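Local coordinates for protein endo-alpha-mannosidase (PDB 4ACY) that probably hydrolyses internal alpha-mannosidic linkages in N-glycans, as an endo-acting family 99 glycoside hydrolase with a TIM-barrel fold, at residues F45-Y50 / C150-P155; F191-Y196 / T247-T252; T252-A257 / G295-D300. All blocks are in the same frame, centred on the assembly; numbering follows the deposited sequence.

Contact 1: residues F45-Y50 / C150-P155. With FMT (formic acid), chain F.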
loop_
_atom_site.group_PDB
_atom_site.type_symbol
_atom_site.label_atom_id
_atom_site.label_comp_id
_atom_site.label_asym_id
_atom_site.label_seq_id
_atom_site.Cartn_x
_atom_site.Cartn_y
_atom_site.Cartn_z
ATOM N N PHE A 45 -1.564 -0.426 2.998
ATOM C CA PHE A 45 -0.668 0.436 2.217
ATOM C C PHE A 45 -0.923 1.917 2.556
ATOM O O PHE A 45 -2.026 2.461 2.334
ATOM C CB PHE A 45 -0.741 0.111 0.713
ATOM C CG PHE A 45 -0.075 -1.199 0.375
ATOM C CD1 PHE A 45 1.293 -1.381 0.642
ATOM C CD2 PHE A 45 -0.807 -2.260 -0.153
ATOM C CE1 PHE A 45 1.919 -2.623 0.377
ATOM C CE2 PHE A 45 -0.181 -3.490 -0.437
ATOM C CZ PHE A 45 1.171 -3.674 -0.167
ATOM N N TYR A 46 0.092 2.543 3.140
ATOM C CA TYR A 46 -0.045 3.887 3.699
ATOM C C TYR A 46 0.761 4.888 2.880
ATOM O O TYR A 46 1.916 4.615 2.522
ATOM C CB TYR A 46 0.455 3.893 5.150
ATOM C CG TYR A 46 0.226 5.221 5.832
ATOM C CD1 TYR A 46 -1.003 5.504 6.445
ATOM C CD2 TYR A 46 1.213 6.201 5.844
ATOM C CE1 TYR A 46 -1.236 6.733 7.033
ATOM C CE2 TYR A 46 0.991 7.451 6.443
ATOM C CZ TYR A 46 -0.242 7.702 7.045
ATOM O OH TYR A 46 -0.480 8.943 7.622
ATOM N N TYR A 47 0.164 6.050 2.612
ATOM C CA TYR A 47 0.766 7.092 1.784
ATOM C C TYR A 47 1.003 8.364 2.589
ATOM O O TYR A 47 0.081 8.911 3.213
ATOM C CB TYR A 47 -0.087 7.334 0.519
ATOM C CG TYR A 47 -0.087 6.074 -0.313
ATOM C CD1 TYR A 47 -0.964 5.029 -0.030
ATOM C CD2 TYR A 47 0.865 5.882 -1.317
ATOM C CE1 TYR A 47 -0.909 3.832 -0.735
ATOM C CE2 TYR A 47 0.924 4.697 -2.021
ATOM C CZ TYR A 47 0.042 3.678 -1.729
ATOM O OH TYR A 47 0.095 2.492 -2.436
ATOM N N ASN A 48 2.262 8.783 2.608
ATOM C CA ASN A 48 2.690 9.921 3.423
ATOM C C ASN A 48 3.086 11.120 2.562
ATOM O O ASN A 48 3.941 11.952 2.930
ATOM C CB ASN A 48 3.818 9.498 4.364
ATOM C CG ASN A 48 5.110 9.172 3.622
ATOM O OD1 ASN A 48 5.107 8.926 2.411
ATOM N ND2 ASN A 48 6.223 9.190 4.346
ATOM N N TRP A 49 2.418 11.232 1.426
ATOM C CA TRP A 49 2.815 12.200 0.419
ATOM C C TRP A 49 1.942 13.447 0.371
ATOM O O TRP A 49 2.142 14.282 -0.494
ATOM C CB TRP A 49 2.934 11.541 -0.964
ATOM C CG TRP A 49 1.715 10.824 -1.488
ATOM C CD1 TRP A 49 0.394 11.060 -1.185
ATOM C CD2 TRP A 49 1.722 9.768 -2.447
ATOM N NE1 TRP A 49 -0.421 10.201 -1.910
ATOM C CE2 TRP A 49 0.376 9.406 -2.697
ATOM C CE3 TRP A 49 2.746 9.106 -3.150
ATOM C CZ2 TRP A 49 0.025 8.393 -3.603
ATOM C CZ3 TRP A 49 2.401 8.102 -4.050
ATOM C CH2 TRP A 49 1.052 7.752 -4.269
ATOM N N TYR A 50 1.027 13.592 1.330
ATOM C CA TYR A 50 0.054 14.684 1.291
ATOM C C TYR A 50 0.609 15.888 2.020
ATOM O O TYR A 50 1.304 15.745 3.009
ATOM C CB TYR A 50 -1.277 14.253 1.900
ATOM C CG TYR A 50 -1.895 13.098 1.145
ATOM C CD1 TYR A 50 -2.483 13.293 -0.106
ATOM C CD2 TYR A 50 -1.857 11.806 1.663
ATOM C CE1 TYR A 50 -3.030 12.235 -0.817
ATOM C CE2 TYR A 50 -2.418 10.742 0.969
ATOM C CZ TYR A 50 -2.975 10.961 -0.276
ATOM O OH TYR A 50 -3.495 9.892 -0.958
ATOM N N CYS A 150 6.273 -0.923 8.251
ATOM C CA CYS A 150 7.254 -1.444 7.311
ATOM C C CYS A 150 7.257 -0.540 6.090
ATOM O O CYS A 150 6.578 0.492 6.078
ATOM C CB CYS A 150 6.953 -2.912 6.954
ATOM S SG CYS A 150 5.439 -3.183 6.001
ATOM N N PHE A 151 8.020 -0.907 5.062
ATOM C CA PHE A 151 8.282 0.030 3.978
ATOM C C PHE A 151 7.940 -0.542 2.623
ATOM O O PHE A 151 8.165 -1.732 2.374
ATOM C CB PHE A 151 9.743 0.507 4.046
ATOM C CG PHE A 151 10.011 1.359 5.245
ATOM C CD1 PHE A 151 10.127 0.784 6.518
ATOM C CD2 PHE A 151 10.089 2.739 5.116
ATOM C CE1 PHE A 151 10.315 1.590 7.659
ATOM C CE2 PHE A 151 10.284 3.549 6.235
ATOM C CZ PHE A 151 10.397 2.974 7.507
ATOM N N HIS A 152 7.374 0.327 1.781
ATOM C CA HIS A 152 6.925 -0.011 0.440
ATOM C C HIS A 152 7.830 0.732 -0.533
ATOM O O HIS A 152 7.694 1.937 -0.714
ATOM C CB HIS A 152 5.458 0.443 0.279
ATOM C CG HIS A 152 4.777 -0.116 -0.935
ATOM N ND1 HIS A 152 3.511 0.270 -1.307
ATOM C CD2 HIS A 152 5.165 -1.050 -1.837
ATOM C CE1 HIS A 152 3.145 -0.396 -2.393
ATOM N NE2 HIS A 152 4.135 -1.201 -2.741
ATOM N N ILE A 153 8.795 0.021 -1.108
ATOM C CA ILE A 153 9.817 0.654 -1.949
ATOM C C ILE A 153 9.274 0.944 -3.341
ATOM O O ILE A 153 8.929 0.028 -4.095
ATOM C CB ILE A 153 11.086 -0.212 -2.030
ATOM C CG1 ILE A 153 11.576 -0.550 -0.618
ATOM C CG2 ILE A 153 12.200 0.481 -2.872
ATOM C CD1 ILE A 153 12.086 0.630 0.192
ATOM N N GLU A 154 9.213 2.232 -3.669
ATOM C CA GLU A 154 8.536 2.675 -4.884
ATOM C C GLU A 154 9.535 2.811 -6.030
ATOM O O GLU A 154 10.738 2.715 -5.788
ATOM C CB GLU A 154 7.813 3.993 -4.633
ATOM C CG GLU A 154 6.741 3.884 -3.533
ATOM C CD GLU A 154 5.438 3.289 -4.016
ATOM O OE1 GLU A 154 5.327 2.932 -5.216
ATOM O OE2 GLU A 154 4.500 3.186 -3.176
ATOM N N PRO A 155 9.041 3.006 -7.276
ATOM C CA PRO A 155 9.960 3.142 -8.428
ATOM C C PRO A 155 10.551 4.542 -8.536
ATOM O O PRO A 155 10.166 5.327 -9.406
ATOM C CB PRO A 155 9.067 2.808 -9.643
ATOM C CG PRO A 155 7.785 2.239 -9.072
ATOM C CD PRO A 155 7.645 2.888 -7.728
HETATM C C FMT F . 2.115 2.298 -5.150
HETATM O O1 FMT F . 1.385 3.036 -5.822
HETATM O O2 FMT F . 2.108 2.269 -3.917
HETATM O O HOH W 1 2.326 2.204 0.579
#

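Contact 2: residues F191-Y196 / T247-T252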
loop_
_atom_site.group_PDB
_atom_site.type_symbol
_atom_site.label_atom_id
_atom_site.label_comp_id
_atom_site.label_asym_id
_atom_site.label_seq_id
_atom_site.Cartn_x
_atom_site.Cartn_y
_atom_site.Cartn_z
ATOM N N PHE A 191 8.013 -4.467 0.805
ATOM C CA PHE A 191 7.307 -4.645 -0.467
ATOM C C PHE A 191 8.041 -3.824 -1.503
ATOM O O PHE A 191 8.545 -2.737 -1.206
ATOM C CB PHE A 191 5.858 -4.150 -0.384
ATOM C CG PHE A 191 4.977 -4.965 0.527
ATOM C CD1 PHE A 191 4.300 -6.063 0.049
ATOM C CD2 PHE A 191 4.827 -4.613 1.872
ATOM C CE1 PHE A 191 3.451 -6.829 0.884
ATOM C CE2 PHE A 191 3.999 -5.360 2.720
ATOM C CZ PHE A 191 3.324 -6.481 2.236
ATOM N N ILE A 192 8.134 -4.354 -2.717
ATOM C CA ILE A 192 8.828 -3.645 -3.781
ATOM C C ILE A 192 7.885 -3.486 -4.970
ATOM O O ILE A 192 7.623 -4.432 -5.715
ATOM C CB ILE A 192 10.141 -4.335 -4.214
ATOM C CG1 ILE A 192 11.061 -4.602 -3.015
ATOM C CG2 ILE A 192 10.858 -3.456 -5.248
ATOM C CD1 ILE A 192 12.308 -5.468 -3.364
ATOM N N TYR A 193 7.366 -2.275 -5.128
ATOM C CA TYR A 193 6.375 -1.987 -6.163
ATOM C C TYR A 193 6.999 -2.026 -7.561
ATOM O O TYR A 193 8.117 -1.530 -7.771
ATOM C CB TYR A 193 5.700 -0.644 -5.865
ATOM C CG TYR A 193 4.648 -0.240 -6.880
ATOM C CD1 TYR A 193 3.313 -0.601 -6.713
ATOM C CD2 TYR A 193 4.983 0.541 -7.977
ATOM C CE1 TYR A 193 2.328 -0.207 -7.658
ATOM C CE2 TYR A 193 4.023 0.933 -8.908
ATOM C CZ TYR A 193 2.704 0.558 -8.742
ATOM O OH TYR A 193 1.747 0.958 -9.677
ATOM N N ASP A 194 6.283 -2.653 -8.500
ATOM C CA ASP A 194 6.748 -2.795 -9.885
ATOM C C ASP A 194 8.175 -3.367 -9.911
ATOM O O ASP A 194 9.011 -2.974 -10.724
ATOM C CB ASP A 194 6.681 -1.441 -10.633
ATOM C CG ASP A 194 5.289 -1.142 -11.210
ATOM O OD1 ASP A 194 4.344 -1.923 -10.977
ATOM O OD2 ASP A 194 5.142 -0.100 -11.886
ATOM N N SER A 195 8.458 -4.307 -9.012
ATOM C CA SER A 195 9.808 -4.864 -8.948
ATOM C C SER A 195 10.201 -5.547 -10.253
ATOM O O SER A 195 11.390 -5.633 -10.580
ATOM C CB SER A 195 9.934 -5.852 -7.797
ATOM O OG SER A 195 8.913 -6.818 -7.848
ATOM N N TYR A 196 9.200 -6.038 -10.975
ATOM C CA TYR A 196 9.412 -6.771 -12.225
ATOM C C TYR A 196 10.075 -5.932 -13.311
ATOM O O TYR A 196 10.528 -6.484 -14.331
ATOM C CB TYR A 196 8.093 -7.346 -12.745
ATOM C CG TYR A 196 7.055 -6.298 -13.039
ATOM C CD1 TYR A 196 7.063 -5.600 -14.245
ATOM C CD2 TYR A 196 6.072 -5.990 -12.095
ATOM C CE1 TYR A 196 6.118 -4.631 -14.514
ATOM C CE2 TYR A 196 5.121 -5.014 -12.346
ATOM C CZ TYR A 196 5.148 -4.344 -13.558
ATOM O OH TYR A 196 4.207 -3.384 -13.830
ATOM N N THR A 247 0.296 -8.570 -4.740
ATOM C CA THR A 247 -0.486 -8.333 -5.963
ATOM C C THR A 247 -0.846 -6.872 -6.182
ATOM O O THR A 247 -1.108 -6.455 -7.321
ATOM C CB THR A 247 -1.752 -9.195 -6.006
ATOM O OG1 THR A 247 -2.615 -8.852 -4.917
ATOM C CG2 THR A 247 -1.383 -10.678 -5.918
ATOM N N TYR A 248 -0.861 -6.121 -5.078
ATOM C CA TYR A 248 -1.160 -4.689 -5.018
ATOM C C TYR A 248 -2.541 -4.219 -5.508
ATOM O O TYR A 248 -3.333 -3.690 -4.728
ATOM C CB TYR A 248 -0.048 -3.779 -5.592
ATOM C CG TYR A 248 -0.391 -2.361 -5.246
ATOM C CD1 TYR A 248 -0.219 -1.897 -3.943
ATOM C CD2 TYR A 248 -1.016 -1.520 -6.179
ATOM C CE1 TYR A 248 -0.615 -0.612 -3.576
ATOM C CE2 TYR A 248 -1.422 -0.213 -5.816
ATOM C CZ TYR A 248 -1.209 0.222 -4.516
ATOM O OH TYR A 248 -1.585 1.501 -4.131
ATOM N N PHE A 249 -2.799 -4.363 -6.809
ATOM C CA PHE A 249 -3.921 -3.656 -7.439
ATOM C C PHE A 249 -5.271 -4.012 -6.833
ATOM O O PHE A 249 -5.608 -5.176 -6.719
ATOM C CB PHE A 249 -3.895 -3.887 -8.950
ATOM C CG PHE A 249 -2.604 -3.472 -9.564
ATOM C CD1 PHE A 249 -2.287 -2.114 -9.672
ATOM C CD2 PHE A 249 -1.674 -4.422 -9.973
ATOM C CE1 PHE A 249 -1.064 -1.700 -10.204
ATOM C CE2 PHE A 249 -0.444 -4.025 -10.513
ATOM C CZ PHE A 249 -0.140 -2.663 -10.629
ATOM N N ALA A 250 -6.030 -2.991 -6.434
ATOM C CA ALA A 250 -7.291 -3.229 -5.730
ATOM C C ALA A 250 -8.415 -3.584 -6.685
ATOM O O ALA A 250 -9.465 -4.058 -6.248
ATOM C CB ALA A 250 -7.680 -2.023 -4.930
ATOM N N ALA A 251 -8.216 -3.304 -7.977
ATOM C CA ALA A 251 -9.271 -3.545 -8.971
ATOM C C ALA A 251 -9.182 -4.979 -9.481
ATOM O O ALA A 251 -8.179 -5.371 -10.095
ATOM C CB ALA A 251 -9.164 -2.572 -10.106
ATOM N N THR A 252 -10.226 -5.763 -9.197
ATOM C CA THR A 252 -10.242 -7.174 -9.578
ATOM C C THR A 252 -10.043 -7.283 -11.087
ATOM O O THR A 252 -10.694 -6.571 -11.858
ATOM C CB THR A 252 -11.548 -7.883 -9.157
ATOM O OG1 THR A 252 -12.666 -7.110 -9.594
ATOM C CG2 THR A 252 -11.610 -8.031 -7.655
#

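Contact 3: residues T252-A257 / G295-D300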
loop_
_atom_site.group_PDB
_atom_site.type_symbol
_atom_site.label_atom_id
_atom_site.label_comp_id
_atom_site.label_asym_id
_atom_site.label_seq_id
_atom_site.Cartn_x
_atom_site.Cartn_y
_atom_site.Cartn_z
ATOM N N THR A 252 -10.226 -5.763 -9.197
ATOM C CA THR A 252 -10.242 -7.174 -9.578
ATOM C C THR A 252 -10.043 -7.283 -11.087
ATOM O O THR A 252 -10.694 -6.571 -11.858
ATOM C CB THR A 252 -11.548 -7.883 -9.157
ATOM O OG1 THR A 252 -12.666 -7.110 -9.594
ATOM C CG2 THR A 252 -11.610 -8.031 -7.655
ATOM N N GLY A 253 -9.100 -8.135 -11.486
ATOM C CA GLY A 253 -8.853 -8.424 -12.899
ATOM C C GLY A 253 -7.966 -7.429 -13.615
ATOM O O GLY A 253 -7.648 -7.629 -14.783
ATOM N N PHE A 254 -7.549 -6.359 -12.934
ATOM C CA PHE A 254 -6.632 -5.423 -13.572
ATOM C C PHE A 254 -5.373 -6.144 -14.059
ATOM O O PHE A 254 -4.838 -5.813 -15.123
ATOM C CB PHE A 254 -6.262 -4.265 -12.652
ATOM C CG PHE A 254 -5.337 -3.282 -13.294
ATOM C CD1 PHE A 254 -5.741 -2.569 -14.431
ATOM C CD2 PHE A 254 -4.050 -3.104 -12.802
ATOM C CE1 PHE A 254 -4.856 -1.661 -15.059
ATOM C CE2 PHE A 254 -3.168 -2.204 -13.403
ATOM C CZ PHE A 254 -3.575 -1.479 -14.539
ATOM N N THR A 255 -4.892 -7.093 -13.260
ATOM C CA THR A 255 -3.864 -8.025 -13.680
ATOM C C THR A 255 -4.336 -9.446 -13.356
ATOM O O THR A 255 -5.284 -9.641 -12.596
ATOM C CB THR A 255 -2.514 -7.791 -12.973
ATOM O OG1 THR A 255 -2.668 -8.012 -11.572
ATOM C CG2 THR A 255 -1.958 -6.389 -13.244
ATOM N N ASN A 256 -3.665 -10.433 -13.938
ATOM C CA ASN A 256 -3.886 -11.830 -13.584
ATOM C C ASN A 256 -3.709 -12.047 -12.074
ATOM O O ASN A 256 -4.524 -12.709 -11.431
ATOM C CB ASN A 256 -2.939 -12.731 -14.397
ATOM C CG ASN A 256 -2.981 -14.178 -13.960
ATOM O OD1 ASN A 256 -2.275 -14.573 -13.037
ATOM N ND2 ASN A 256 -3.781 -14.986 -14.647
ATOM N N ALA A 257 -2.657 -11.462 -11.509
ATOM C CA ALA A 257 -2.383 -11.629 -10.074
ATOM C C ALA A 257 -3.425 -10.975 -9.160
ATOM O O ALA A 257 -3.597 -11.403 -8.012
ATOM C CB ALA A 257 -1.011 -11.109 -9.747
ATOM N N GLY A 295 -11.748 4.701 -16.932
ATOM C CA GLY A 295 -13.014 4.161 -16.445
ATOM C C GLY A 295 -13.111 2.639 -16.441
ATOM O O GLY A 295 -13.856 2.067 -15.638
ATOM N N SER A 296 -12.346 1.973 -17.303
ATOM C CA SER A 296 -12.383 0.507 -17.381
ATOM C C SER A 296 -11.879 -0.164 -16.094
ATOM O O SER A 296 -12.215 -1.312 -15.815
ATOM C CB SER A 296 -11.602 -0.019 -18.597
ATOM O OG SER A 296 -10.204 0.196 -18.488
ATOM N N THR A 297 -11.067 0.558 -15.326
ATOM C CA THR A 297 -10.492 0.033 -14.085
ATOM C C THR A 297 -11.433 0.310 -12.883
ATOM O O THR A 297 -11.299 -0.292 -11.819
ATOM C CB THR A 297 -9.097 0.631 -13.816
ATOM O OG1 THR A 297 -8.269 0.504 -14.985
ATOM C CG2 THR A 297 -8.397 -0.095 -12.658
ATOM N N THR A 298 -12.398 1.205 -13.070
ATOM C CA THR A 298 -13.343 1.530 -11.997
ATOM C C THR A 298 -14.055 0.273 -11.468
ATOM O O THR A 298 -14.512 -0.578 -12.240
ATOM C CB THR A 298 -14.374 2.574 -12.463
ATOM O OG1 THR A 298 -13.708 3.820 -12.745
ATOM C CG2 THR A 298 -15.458 2.812 -11.376
ATOM N N ARG A 299 -14.122 0.146 -10.150
ATOM C CA ARG A 299 -14.875 -0.940 -9.523
ATOM C C ARG A 299 -15.736 -0.319 -8.436
ATOM O O ARG A 299 -15.200 0.225 -7.478
ATOM C CB ARG A 299 -13.922 -1.990 -8.917
ATOM C CG ARG A 299 -12.967 -2.659 -9.913
ATOM C CD ARG A 299 -13.639 -3.695 -10.822
ATOM N NE ARG A 299 -12.629 -4.290 -11.703
ATOM C CZ ARG A 299 -12.280 -3.802 -12.896
ATOM N NH1 ARG A 299 -12.883 -2.726 -13.385
ATOM N NH2 ARG A 299 -11.329 -4.403 -13.611
ATOM N N ASP A 300 -17.068 -0.373 -8.590
ATOM C CA ASP A 300 -17.968 0.226 -7.583
ATOM C C ASP A 300 -17.900 -0.511 -6.245
ATOM O O ASP A 300 -17.727 -1.723 -6.204
ATOM C CB ASP A 300 -19.429 0.227 -8.046
ATOM C CG ASP A 300 -19.660 1.007 -9.328
ATOM O OD1 ASP A 300 -18.847 1.888 -9.711
ATOM O OD2 ASP A 300 -20.708 0.724 -9.956
#

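Contact 1: residues F45-Y50 / C150-P155
At the C-terminal mouth of the barrel, F45 at the end of strand 42-46 and Y47 just beyond it face H152 at the end of strand 148-153 and E154 just beyond it, with strand 117-124 running between them in the sheet. The F45 ring lies against one face of the H152 imidazole, its CD1 3.4 Å from H152 ND1. The two planes meet obliquely, at 33°. H152 can lean inward to meet F45 because its CG is anti to the backbone N (chi1 -167°). In the plane of the imidazole, a water lies 2.9 Å from H152 ND1 and donates to Y46 O at 3.1 Å, joining the strand ends where no direct hydrogen bond crosses. At the other end of the ring, H152 NE2 bonds to Y246 OH, so both nitrogens have partners that fix its rotation. In (beta/alpha)8 enzymes this rim of strand ends carries the active site, and a formic acid molecule, probably from the crystallisation liquor, sits in it here. Y47 OH donates to O2 of the formic acid at 2.5 Å, in the plane of the tyrosine ring. E154 reaches the same atom from the other strand, its OE2 2.7 Å from formic acid O2; two oxygens this close probably share a proton held by one of the acid groups. H152 CE1 comes within 3.2 Å of formic acid O2. E154 OE2 hydrogen-bonds T123 OG1. On the imidazole face opposite F45, E154 OE2 stands 3.6 Å above the plane of H152, toward the rim.

Contact 2: residues F191-Y196 / T247-T252
F249 N donates to T247 O at 2.7 Å, closing a classic gamma turn around Y248 (phi 60°, psi -66°), and the rings of Y248, at its centre, and F249, at its end, both meet Y193. The meeting with Y248 is a T-shaped (edge-to-face) pair: the CE1 edge of Y193 points at the face of Y248, the planes are perpendicular and the centroids 5.5 Å apart. The nearest atoms are Y193 CE1 and Y248 CD2, at 3.9 Å. With CG anti to the backbone N (chi1 180°), the phenol of Y193 extends far enough for its OH to come within 3.9 Å of F249 CE1, the two side chains crossing at about a right angle. F249 CD1 in turn lies at the edge of the Y248 ring, in its plane. Such loops after the barrel strands build the rim of a TIM barrel, and this contact links the one after strand 189-192 with the one after strand 244-246. Y193 begins its loop within a type II beta turn from I192 to S195, closed by a weak bond from S195 N to I192 O. The next residue folds back over its ring, D194 OD1 standing 3.5 Å above one face. On the partner side, Y248 is anchored at both ends, its OH by Y47 OH and its backbone O by T325 OG1.

Contact 3: residues T252-A257 / G295-D300
R299 grips T252 O side-on with two nitrogens, NH2 at 2.9 Å and NE at 3.0 Å, both donating to this one carbonyl oxygen. The NE bond lies in the carbonyl plane and uses a lone pair, whereas NH2 approaches tilted by 20° from that plane. The oxygen itself sits in the plane of the guanidinium, at its edge. From the other end of the group, R299 NH1 donates twice into its own segment. The bond from NH1 to S296 O, 2.9 Å long, is the straighter of the two at 167°; the one from NH1 to T298 O is equally long but reaches that carbonyl from above its plane. Four N-H groups are thus spent on three backbone carbonyls, which fixes the guanidinium plane edge-on between the two loops. The dipoles of those carbonyls would probably help to offset its charge. A bend in the arginine chain at chi2 (-75°) lets its end serve both its own loop and T252. T252 OG1 lies 3.5 Å from R299 NE, alongside the bonded carbonyl, while T252 N is bonded to Y306 OH. A second, looser touch is made by F254, whose CD1 is 4.0 Å from T297 OG1; that hydroxyl has its hydrogen bond with N294 OD1. Within the other loop, T298 N donates to G295 O at 3.1 Å and closes a turn just before R299 in the chain. The contact therefore ties the loop between strand 244-246 and helix 263-272 to the one between strand 276-281 and helix 305-316, with M310 of the latter helix against T252 and Y306 against R299.

Along the chain the three contacts come in series, contact 2 and contact 3 sharing T252. Contacts 1 and 2 have centres 12 Å apart and draw on neighbouring parallel strands, 148-153 and 189-192, joined by a bond from I153 N to F191 O; they meet again where P155 packs on Y193. The centre of contact 3 is 12 Å from that of contact 2, with F249 packing on F254 and A251 on R299, and about 21 Å from that of contact 1, which it does not touch. The set runs from the buried barrel mouth, the expected active-site region, through rim loops to the periphery of the same domain.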